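Local structure of periplasmic binding protein (Roseiflexus sp. RS-1, 5GJ3) at residues A[8-12]-A[13-17]; A[48-51]-A[52-55]; A[73-76]-A[77-80]. The protein binds two heme groups in the periplasm and probably hands heme on to the membrane transporter of a bacterial heme-acquisition system. One frame throughout, in Å; residues are numbered along the deposited sequence.

Interaction 1. Residues A[8-12]-A[13-17]; sequences IVSLN and GDITE. With ZN (zinc ion), chain D.
The hydroxyl oxygen OG1 of Thr16 is held by two partners: Ser10 OG donates a 2.7 Å hydrogen bond to Thr16 OG1, which in turn passes its own proton to water 1. That water donates back to Ser10 O, so one small ring ties the end of the strand to the first turn of the helix. The Ser10 hydroxyl can reach across because OG stands opposite its backbone N (chi1 171°), next to the carbonyl carbon. CG2 of Ile15 packs against the same hydroxyl, 3.6 Å from Ser10 OG. With Ser10 replaced by alanine, Thr16 OG1 would probably lose its incoming donor and Ile15 CG2 would be likely to face a gap. This is the strand-to-helix junction of a beta-alpha-beta unit made of strand 8-10, helix 13-21 and strand 28-31, with strand 8-10 lying inside the parallel sheet. Asn12 sits at the N-cap but does not cap with its side chain; its amide is spent on Asp70 N and Gln51 OE1, while its carbonyl starts the helix, Thr16 N reaching Asn12 O at 3.0 Å with an almost straight N-H...O angle of 170°. The side chains of Asn12 and Ile15 lie side by side, pointing the same way, with Asn12 CB 4.0 Å from Ile15 CG1. Asp14 turns its carboxylate to the zinc ion, with CG set between backbone N and carbonyl carbon (chi1 57°); Asp14 OD2 binds the metal at 2.1 Å. Water 2 is a second ligand at 1.9 Å from the zinc ion, and Asp70 and Asp94 complete the site. Lys104 also hydrogen-bonds to Asp14 OD2, and its charge is likely to offset part of the negative charge gathered by three carboxylates. Asp14 OD1 lies 3.2 Å from Asn12 CB and takes a weak bond from Ile15 N.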
loop_
_atom_site.group_PDB
_atom_site.type_symbol
_atom_site.label_atom_id
_atom_site.label_comp_id
_atom_site.label_asym_id
_atom_site.label_seq_id
_atom_site.Cartn_x
_atom_site.Cartn_y
_atom_site.Cartn_z
ATOM N N ILE A 8 -4.520 -17.070 14.661
ATOM C CA ILE A 8 -3.588 -16.450 13.711
ATOM C C ILE A 8 -3.165 -15.071 14.208
ATOM O O ILE A 8 -4.027 -14.196 14.598
ATOM C CB ILE A 8 -4.248 -16.316 12.320
ATOM C CG1 ILE A 8 -4.886 -17.665 11.871
ATOM C CG2 ILE A 8 -3.237 -15.827 11.249
ATOM C CD1 ILE A 8 -5.617 -17.544 10.537
ATOM N N VAL A 9 -1.849 -14.877 14.223
ATOM C CA VAL A 9 -1.255 -13.585 14.421
ATOM C C VAL A 9 -0.662 -13.189 13.067
ATOM O O VAL A 9 0.167 -13.908 12.479
ATOM C CB VAL A 9 -0.187 -13.532 15.527
ATOM C CG1 VAL A 9 0.404 -12.097 15.572
ATOM C CG2 VAL A 9 -0.799 -13.866 16.902
ATOM N N SER A 10 -1.160 -12.071 12.550
ATOM C CA SER A 10 -0.772 -11.596 11.233
ATOM C C SER A 10 0.210 -10.412 11.397
ATOM O O SER A 10 -0.087 -9.418 12.106
ATOM C CB SER A 10 -2.009 -11.197 10.464
ATOM O OG SER A 10 -1.598 -10.544 9.274
ATOM N N LEU A 11 1.370 -10.492 10.753
ATOM C CA LEU A 11 2.432 -9.511 10.989
ATOM C C LEU A 11 2.383 -8.193 10.143
ATOM O O LEU A 11 3.123 -7.244 10.443
ATOM C CB LEU A 11 3.831 -10.179 10.838
ATOM C CG LEU A 11 4.023 -11.453 11.693
ATOM C CD1 LEU A 11 5.410 -11.985 11.389
ATOM C CD2 LEU A 11 3.904 -11.096 13.180
ATOM N N ASN A 12 1.562 -8.162 9.111
ATOM C CA ASN A 12 1.559 -7.013 8.203
ATOM C C ASN A 12 0.141 -6.669 7.854
ATOM O O ASN A 12 -0.696 -7.561 7.698
ATOM C CB ASN A 12 2.342 -7.281 6.897
ATOM C CG ASN A 12 3.707 -7.795 7.166
ATOM O OD1 ASN A 12 3.919 -8.999 7.308
ATOM N ND2 ASN A 12 4.635 -6.891 7.345
ATOM N N GLY A 13 -0.132 -5.364 7.738
ATOM C CA GLY A 13 -1.473 -4.917 7.335
ATOM C C GLY A 13 -2.059 -5.501 6.069
ATOM O O GLY A 13 -3.246 -5.799 6.032
ATOM N N ASP A 14 -1.244 -5.680 5.013
ATOM C CA ASP A 14 -1.732 -6.273 3.770
ATOM C C ASP A 14 -2.056 -7.803 3.833
ATOM O O ASP A 14 -3.048 -8.302 3.231
ATOM C CB ASP A 14 -0.769 -5.953 2.603
ATOM C CG ASP A 14 0.683 -6.419 2.841
ATOM O OD1 ASP A 14 1.111 -6.632 4.010
ATOM O OD2 ASP A 14 1.430 -6.555 1.830
ATOM N N ILE A 15 -1.256 -8.541 4.613
ATOM C CA ILE A 15 -1.555 -9.955 4.927
ATOM C C ILE A 15 -2.866 -10.081 5.724
ATOM O O ILE A 15 -3.739 -10.896 5.390
ATOM C CB ILE A 15 -0.383 -10.555 5.709
ATOM C CG1 ILE A 15 0.883 -10.436 4.839
ATOM C CG2 ILE A 15 -0.706 -12.004 6.072
ATOM C CD1 ILE A 15 0.802 -11.161 3.495
ATOM N N THR A 16 -3.027 -9.236 6.732
ATOM C CA THR A 16 -4.280 -9.208 7.511
ATOM C C THR A 16 -5.503 -8.981 6.600
ATOM O O THR A 16 -6.474 -9.726 6.647
ATOM C CB THR A 16 -4.207 -8.117 8.573
ATOM O OG1 THR A 16 -3.115 -8.377 9.460
ATOM C CG2 THR A 16 -5.546 -7.962 9.361
ATOM N N GLU A 17 -5.417 -7.985 5.724
ATOM C CA GLU A 17 -6.499 -7.663 4.799
ATOM C C GLU A 17 -6.827 -8.874 3.947
ATOM O O GLU A 17 -7.992 -9.170 3.670
ATOM C CB GLU A 17 -6.104 -6.488 3.905
ATOM C CG GLU A 17 -7.041 -6.296 2.727
ATOM C CD GLU A 17 -6.899 -4.919 2.044
ATOM O OE1 GLU A 17 -6.167 -4.013 2.526
ATOM O OE2 GLU A 17 -7.566 -4.736 1.027
HETATM ZN ZN ZN D . 3.450 -6.467 2.494
HETATM O O HOH W 1 -1.300 -7.208 10.851
HETATM O O HOH W 2 4.019 -5.451 4.059
#

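Interaction 2. Residues A[48-51]-A[52-55]; sequences IGYQ and RRLS. With HEM (protoporphyrin IX containing Fe), chain B.
A short, loosely bonded beta hairpin turns here on the wall of the heme pocket, with Tyr50 and Arg53 at the ends of its type I turn. Arg53 N closes the turn onto Tyr50 O at 2.7 Å. At the far end, Ser55 N bonds to Ile48 O, and CD1 of Ile48 lies alongside CD2 of Leu54 at 3.6 Å. All four turn residues line the heme pocket. Tyr50 OH binds the iron at 1.9 Å, and one ring face leans over the porphyrin while CG of Gln51 covers the opposite face. Gln51 NE2 donates to Tyr50 OH at 3.1 Å, a nearly straight bond (168°) in the amide plane; Gln51 OE1 is held by Asn12 ND2. Arg52 lays a guanidinium face on the porphyrin, and its NH1 adds a weak bond to Tyr50 OH at 3.3 Å. Bent at chi3 (66°), the Arg53 chain brings its guanidinium edge to the propionates: NH1 bridges heme O2D (2.8 Å) and O2A, and NH2 also donates to heme O2A. A firm donor from Gln51 and a weak, charged one from Arg52 would be expected to draw some electron density from the Fe-O bond, while Arg53 probably offsets the propionate charge.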
loop_
_atom_site.group_PDB
_atom_site.type_symbol
_atom_site.label_atom_id
_atom_site.label_comp_id
_atom_site.label_asym_id
_atom_site.label_seq_id
_atom_site.Cartn_x
_atom_site.Cartn_y
_atom_site.Cartn_z
ATOM N N ILE A 48 0.238 -5.957 18.232
ATOM C CA ILE A 48 1.508 -6.638 18.501
ATOM C C ILE A 48 2.699 -5.710 18.141
ATOM O O ILE A 48 3.862 -6.131 18.192
ATOM C CB ILE A 48 1.597 -7.970 17.688
ATOM C CG1 ILE A 48 1.595 -7.629 16.165
ATOM C CG2 ILE A 48 0.380 -8.865 18.046
ATOM C CD1 ILE A 48 1.834 -8.812 15.210
ATOM N N GLY A 49 2.411 -4.451 17.815
ATOM C CA GLY A 49 3.490 -3.484 17.531
ATOM C C GLY A 49 3.422 -3.127 16.053
ATOM O O GLY A 49 2.561 -3.652 15.343
ATOM N N TYR A 50 4.303 -2.241 15.576
ATOM C CA TYR A 50 4.359 -1.929 14.126
ATOM C C TYR A 50 5.061 -3.105 13.339
ATOM O O TYR A 50 5.969 -3.723 13.859
ATOM C CB TYR A 50 5.047 -0.563 13.880
ATOM C CG TYR A 50 5.192 -0.225 12.398
ATOM C CD1 TYR A 50 4.078 -0.132 11.570
ATOM C CD2 TYR A 50 6.457 -0.080 11.830
ATOM C CE1 TYR A 50 4.209 0.096 10.193
ATOM C CE2 TYR A 50 6.616 0.182 10.449
ATOM C CZ TYR A 50 5.489 0.260 9.644
ATOM O OH TYR A 50 5.649 0.491 8.283
ATOM N N GLN A 51 4.617 -3.384 12.119
ATOM C CA GLN A 51 5.176 -4.495 11.282
ATOM C C GLN A 51 6.698 -4.631 11.232
ATOM O O GLN A 51 7.197 -5.747 11.169
ATOM C CB GLN A 51 4.596 -4.477 9.848
ATOM C CG GLN A 51 5.047 -3.272 8.980
ATOM C CD GLN A 51 4.209 -3.139 7.719
ATOM O OE1 GLN A 51 3.674 -4.142 7.183
ATOM N NE2 GLN A 51 4.073 -1.904 7.238
ATOM N N ARG A 52 7.435 -3.511 11.293
ATOM C CA ARG A 52 8.917 -3.522 11.262
ATOM C C ARG A 52 9.517 -3.416 12.645
ATOM O O ARG A 52 10.725 -3.413 12.800
ATOM C CB ARG A 52 9.435 -2.314 10.455
ATOM C CG ARG A 52 8.982 -2.324 8.993
ATOM C CD ARG A 52 9.779 -1.298 8.177
ATOM N NE ARG A 52 9.808 -1.617 6.743
ATOM C CZ ARG A 52 8.742 -1.632 5.930
ATOM N NH1 ARG A 52 7.508 -1.377 6.381
ATOM N NH2 ARG A 52 8.896 -1.916 4.647
ATOM N N ARG A 53 8.668 -3.330 13.665
ATOM C CA ARG A 53 9.162 -3.173 15.032
ATOM C C ARG A 53 8.287 -4.058 15.955
ATOM O O ARG A 53 7.730 -3.607 16.982
ATOM C CB ARG A 53 9.161 -1.633 15.413
ATOM C CG ARG A 53 10.303 -1.214 16.370
ATOM C CD ARG A 53 10.415 0.314 16.642
ATOM N NE ARG A 53 9.245 0.771 17.375
ATOM C CZ ARG A 53 8.175 1.315 16.805
ATOM N NH1 ARG A 53 8.137 1.452 15.476
ATOM N NH2 ARG A 53 7.120 1.693 17.551
ATOM N N LEU A 54 8.164 -5.335 15.570
ATOM C CA LEU A 54 7.221 -6.230 16.225
ATOM C C LEU A 54 7.667 -6.651 17.593
ATOM O O LEU A 54 8.827 -6.925 17.791
ATOM C CB LEU A 54 7.006 -7.498 15.336
ATOM C CG LEU A 54 6.272 -7.163 14.017
ATOM C CD1 LEU A 54 6.591 -8.291 13.033
ATOM C CD2 LEU A 54 4.785 -7.020 14.151
ATOM N N SER A 55 6.720 -6.741 18.527
ATOM C CA SER A 55 6.985 -7.272 19.879
ATOM C C SER A 55 6.885 -8.829 19.918
ATOM O O SER A 55 5.785 -9.381 19.733
ATOM C CB SER A 55 5.928 -6.787 20.841
ATOM O OG SER A 55 6.108 -7.407 22.099
HETATM C CHA HEM B . 6.133 3.688 10.390
HETATM C CHB HEM B . 2.117 2.197 8.083
HETATM C CHC HEM B . 5.058 1.039 4.351
HETATM C CHD HEM B . 9.045 2.041 6.931
HETATM C C1A HEM B . 4.827 3.419 10.060
HETATM C C2A HEM B . 3.751 3.621 10.955
HETATM C C3A HEM B . 2.603 3.192 10.358
HETATM C C4A HEM B . 2.976 2.740 9.051
HETATM C CMA HEM B . 1.197 3.201 10.966
HETATM C CAA HEM B . 3.916 4.183 12.361
HETATM C CBA HEM B . 4.497 3.034 13.226
HETATM C CGA HEM B . 5.166 3.499 14.497
HETATM O O1A HEM B . 5.483 4.685 14.618
HETATM O O2A HEM B . 5.452 2.713 15.435
HETATM C C1B HEM B . 2.578 1.782 6.814
HETATM C C2B HEM B . 1.742 1.351 5.728
HETATM C C3B HEM B . 2.565 1.051 4.668
HETATM C C4B HEM B . 3.939 1.281 5.153
HETATM C CMB HEM B . 0.231 1.301 5.723
HETATM C CAB HEM B . 2.246 0.557 3.303
HETATM C CBB HEM B . 1.103 -0.116 3.066
HETATM C C1C HEM B . 6.377 1.245 4.671
HETATM C C2C HEM B . 7.463 1.176 3.772
HETATM C C3C HEM B . 8.618 1.466 4.520
HETATM C C4C HEM B . 8.198 1.736 5.870
HETATM C CMC HEM B . 7.330 0.823 2.296
HETATM C CAC HEM B . 10.038 1.500 4.065
HETATM C CBC HEM B . 10.392 1.344 2.788
HETATM C C1D HEM B . 8.503 2.610 8.078
HETATM C C2D HEM B . 9.399 3.138 9.129
HETATM C C3D HEM B . 8.601 3.600 10.092
HETATM C C4D HEM B . 7.223 3.344 9.620
HETATM C CMD HEM B . 10.926 3.172 9.108
HETATM C CAD HEM B . 9.025 4.222 11.414
HETATM C CBD HEM B . 8.783 3.093 12.490
HETATM C CGD HEM B . 9.925 2.110 12.710
HETATM O O1D HEM B . 11.101 2.417 12.411
HETATM O O2D HEM B . 9.752 0.972 13.238
HETATM N NA HEM B . 4.363 2.816 8.942
HETATM N NB HEM B . 3.852 1.667 6.436
HETATM N NC HEM B . 6.830 1.568 5.925
HETATM N ND HEM B . 7.180 2.703 8.422
HETATM FE FE HEM B . 5.573 2.177 7.483
HETATM O O HOH W 3 6.215 -1.417 17.587
#

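Interaction 3. Residues A[73-76]-A[77-80]; sequences AGPP and ETLA
A bend at chi2 (82°) folds the Glu77 chain back over the residues before it, after a first torsion of -62° that sets CG opposite its carbonyl carbon. Carboxylate oxygen OE1 thereby comes within 3.4 Å of Pro75 CB, the two side chains crossing at about a right angle. This is the start of helix 76-84, the link between strand 66-70 and strand 89-92 of the parallel sheet, and Pro75 occupies its N-cap position after a cis peptide bond. Proline suits the opening of a helix: Pro76, in the first turn, has no N-H to leave without an acceptor. Pro75 O receives two amides, Thr78 N at 2.9 Å and Leu79 N in a weak, longer bond. The negative carboxylate of Glu77 lies close to the helix start, where the field of the backbone dipoles would probably favour it. Thr78 brings OG1 against the Pro75 ring, 3.8 Å from Pro75 CG, but the polar partner of that hydroxyl is Leu54 O. The Thr78 side chain also touches Ala56 and Ile59 of helix 56-60. CB of Leu79 rests 3.6 Å from Pro76 O. The next i to i+4 bond is a firmer one: Ala80 N donates to Pro76 O at 3.0 Å with an N-H...O angle of 160°.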
loop_
_atom_site.group_PDB
_atom_site.type_symbol
_atom_site.label_atom_id
_atom_site.label_comp_id
_atom_site.label_asym_id
_atom_site.label_seq_id
_atom_site.Cartn_x
_atom_site.Cartn_y
_atom_site.Cartn_z
ATOM N N ALA A 73 8.032 -7.693 7.577
ATOM C CA ALA A 73 7.948 -8.000 8.992
ATOM C C ALA A 73 9.325 -8.031 9.608
ATOM O O ALA A 73 10.260 -8.648 9.078
ATOM C CB ALA A 73 7.262 -9.381 9.228
ATOM N N GLY A 74 9.452 -7.408 10.769
ATOM C CA GLY A 74 10.717 -7.429 11.518
ATOM C C GLY A 74 10.586 -6.854 12.928
ATOM O O GLY A 74 9.513 -6.382 13.315
ATOM N N PRO A 75 11.720 -6.770 13.665
ATOM C CA PRO A 75 13.087 -7.060 13.207
ATOM C C PRO A 75 13.410 -8.551 13.128
ATOM O O PRO A 75 12.670 -9.386 13.726
ATOM C CB PRO A 75 13.963 -6.451 14.310
ATOM C CG PRO A 75 13.086 -6.504 15.539
ATOM C CD PRO A 75 11.713 -6.134 14.999
ATOM N N PRO A 76 14.518 -8.913 12.456
ATOM C CA PRO A 76 14.840 -10.366 12.441
ATOM C C PRO A 76 14.883 -11.070 13.821
ATOM O O PRO A 76 14.515 -12.267 13.928
ATOM C CB PRO A 76 16.265 -10.392 11.823
ATOM C CG PRO A 76 16.276 -9.234 10.876
ATOM C CD PRO A 76 15.466 -8.143 11.615
ATOM N N GLU A 77 15.330 -10.363 14.861
ATOM C CA GLU A 77 15.401 -10.926 16.224
ATOM C C GLU A 77 13.995 -11.290 16.792
ATOM O O GLU A 77 13.827 -12.268 17.575
ATOM C CB GLU A 77 16.178 -9.955 17.179
ATOM C CG GLU A 77 17.657 -9.734 16.752
ATOM C CD GLU A 77 17.837 -8.688 15.653
ATOM O OE1 GLU A 77 16.841 -8.019 15.284
ATOM O OE2 GLU A 77 18.973 -8.492 15.121
ATOM N N THR A 78 12.969 -10.560 16.371
ATOM C CA THR A 78 11.622 -10.991 16.773
ATOM C C THR A 78 11.195 -12.300 16.066
ATOM O O THR A 78 10.646 -13.206 16.727
ATOM C CB THR A 78 10.597 -9.876 16.575
ATOM O OG1 THR A 78 10.903 -8.847 17.527
ATOM C CG2 THR A 78 9.116 -10.388 16.749
ATOM N N LEU A 79 11.401 -12.386 14.750
ATOM C CA LEU A 79 11.107 -13.645 14.033
ATOM C C LEU A 79 11.843 -14.825 14.687
ATOM O O LEU A 79 11.261 -15.908 14.879
ATOM C CB LEU A 79 11.457 -13.547 12.525
ATOM C CG LEU A 79 10.744 -12.451 11.710
ATOM C CD1 LEU A 79 11.101 -12.466 10.211
ATOM C CD2 LEU A 79 9.254 -12.474 11.939
ATOM N N ALA A 80 13.112 -14.613 15.040
ATOM C CA ALA A 80 13.931 -15.657 15.679
ATOM C C ALA A 80 13.342 -16.129 17.010
ATOM O O ALA A 80 13.354 -17.319 17.299
ATOM C CB ALA A 80 15.394 -15.227 15.838
#

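How the interactions relate
The three contacts lie on the same side of the chain's centre, and the hairpin of interaction 2 touches both others. Asn12 ND2 to Gln51 OE1 (2.9 Å, probably a hydrogen bond) joins interaction 1 to interaction 2, so the amide that donates to the iron-bound tyrosine oxygen is probably held in place by Asn12, close in sequence to the zinc-binding Asp14. CD1 of Ile48 also packs on Val9 and Leu11. Interactions 2 and 3 meet through the backbone: Leu54 N to Gly74 O and Gln51 O to Gly74 N, both 2.8 Å. Leu11 CD1 reaches Leu79 CD2 at 3.9 Å. The Pro75 side chain comes no nearer than about 8 Å, nearest atoms, to a heme.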